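Local coordinates for protein acyl-CoA thioester hydrolase HI0827 (Haemophilus influenzae Rd KW20, PDB 3BJK) that probably hydrolyses the thioester bond of a broad range of acyl-coenzyme A molecules, working as a hexameric hotdog-fold enzyme built as a trimer of dimers, at residues R57-A62 against V122-N127. The protein carries 1 engineered substitution. Numbering follows the deposited sequence.
Sequences RVVTVA and VAVDNN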
# COMPACT_ATOMS: atom_id res chain seq x y z
N ARG C 57 22.10 13.74 2.23
CA ARG C 57 21.13 13.12 3.15
C ARG C 57 20.76 14.07 4.29
O ARG C 57 21.60 14.86 4.74
CB ARG C 57 21.69 11.82 3.76
CG ARG C 57 21.54 10.55 2.90
CD ARG C 57 22.57 9.44 3.34
NE ARG C 57 22.45 8.23 2.52
CZ ARG C 57 21.75 7.12 2.82
NH1 ARG C 57 21.09 7.01 3.98
NH2 ARG C 57 21.71 6.09 1.97
N VAL C 58 19.52 13.95 4.74
CA VAL C 58 19.01 14.67 5.90
C VAL C 58 18.18 13.72 6.73
O VAL C 58 17.75 12.63 6.25
CB VAL C 58 18.10 15.89 5.54
CG1 VAL C 58 18.87 16.94 4.73
CG2 VAL C 58 16.75 15.48 4.89
N VAL C 59 17.96 14.11 7.99
CA VAL C 59 16.85 13.53 8.79
C VAL C 59 15.92 14.62 9.30
O VAL C 59 16.33 15.75 9.56
CB VAL C 59 17.33 12.74 10.07
CG1 VAL C 59 17.96 11.42 9.68
CG2 VAL C 59 18.26 13.57 10.89
N THR C 60 14.67 14.29 9.47
CA THR C 60 13.72 15.20 10.13
C THR C 60 13.98 15.08 11.64
O THR C 60 14.07 13.96 12.16
CB THR C 60 12.25 14.82 9.80
OG1 THR C 60 12.12 14.60 8.40
CG2 THR C 60 11.35 15.86 10.15
N VAL C 61 14.17 16.19 12.34
CA VAL C 61 14.29 16.15 13.79
C VAL C 61 13.06 16.74 14.54
O VAL C 61 12.79 16.37 15.69
CB VAL C 61 15.54 16.87 14.23
CG1 VAL C 61 16.79 16.15 13.59
CG2 VAL C 61 15.48 18.39 13.87
N ALA C 62 12.36 17.68 13.90
CA ALA C 62 11.21 18.35 14.53
C ALA C 62 10.20 18.86 13.54
O ALA C 62 10.52 19.18 12.39
CB ALA C 62 11.67 19.54 15.40
N VAL C 122 18.00 17.94 9.67
CA VAL C 122 19.42 18.00 9.94
C VAL C 122 20.15 17.15 8.89
O VAL C 122 19.77 16.02 8.63
CB VAL C 122 19.73 17.55 11.40
CG1 VAL C 122 21.22 17.53 11.65
CG2 VAL C 122 19.01 18.49 12.37
N ALA C 123 21.12 17.78 8.24
CA ALA C 123 22.08 17.12 7.38
C ALA C 123 22.88 16.03 8.13
O ALA C 123 23.39 16.26 9.23
CB ALA C 123 23.02 18.17 6.81
N VAL C 124 22.95 14.84 7.53
CA VAL C 124 23.55 13.66 8.13
C VAL C 124 24.48 12.95 7.14
O VAL C 124 24.33 13.07 5.92
CB VAL C 124 22.52 12.62 8.66
CG1 VAL C 124 21.76 13.19 9.86
CG2 VAL C 124 21.55 12.13 7.60
N ASP C 125 25.41 12.20 7.68
CA ASP C 125 26.26 11.30 6.91
C ASP C 125 25.58 9.93 6.69
O ASP C 125 24.43 9.75 7.08
CB ASP C 125 27.63 11.15 7.61
CG ASP C 125 27.55 10.53 9.03
OD1 ASP C 125 26.61 9.75 9.33
OD2 ASP C 125 28.46 10.83 9.84
N ASN C 126 26.32 9.02 6.05
CA ASN C 126 26.01 7.57 5.91
C ASN C 126 25.48 6.89 7.18
O ASN C 126 24.56 6.05 7.11
CB ASN C 126 27.28 6.84 5.44
CG ASN C 126 27.07 5.35 5.17
OD1 ASN C 126 25.95 4.92 4.87
ND2 ASN C 126 28.16 4.56 5.23
N ASN C 127 26.02 7.27 8.34
CA ASN C 127 25.60 6.69 9.63
C ASN C 127 24.52 7.46 10.42
O ASN C 127 24.26 7.15 11.58
CB ASN C 127 26.84 6.48 10.50
CG ASN C 127 27.83 5.55 9.84
OD1 ASN C 127 28.99 5.91 9.63
ND2 ASN C 127 27.37 4.35 9.49
O HOH W 1 21.57 8.26 6.97
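Val59 and Val122 form an antiparallel hydrogen-bonded pair, evidenced by two reciprocal backbone bonds: Val59 N to Val122 O at 2.7 Å and Val122 N to Val59 O at 2.8 Å. The same Val122 O also receives a CA-H...O contact from Val58 CA (3.1 Å). One residue along, Val58 and Ala123 make the non-hydrogen-bonded pair. A third bond, from Val124 N to Arg57 O (3.1 Å), is straight at its hydrogen (171°), yet the donor sits 47° out of the carbonyl plane. That oxygen also accepts from Arg131, whose NE bonds Val124 O, so one guanidinium ties both chains together at this last bonded pair.

Apolar contact between the segments rests mainly on valines. In Val59, with CG1 anti to the carbonyl carbon (chi1 -73°), CG2 falls between backbone N and carbonyl carbon and reaches Val124 CG1 at 3.7 Å, the two side chains crossing nearly at right angles. Val124 CG2 lies against Arg57 CB and Val58 C. Val61 and Val122 also cross nearly perpendicularly, and Val61 CG1 to Val122 CG2, at 3.4 Å, is tighter than usual van der Waals contact. Val61 meets this partner from a classic beta bulge, in which it and Ala62 both face Thr120. Val58 and Ala123 point to the other face, toward helix 35-54.

Polar side-chain contact is sparse and water-mediated: Arg57 NH1 donates to a water 3.3 Å away, which in turn donates to Asp125 O at 3.2 Å. Asp125 OD1 itself accepts from Arg129 N.

The segments thus join strand 58-68, outermost in this chain's sheet but backbone-bonded through Val61 to a second subunit, to the end of strand 111-123. Backbone bonds fix the register, and beyond Val124 a water bridge remains, implying a weaker direct hold there.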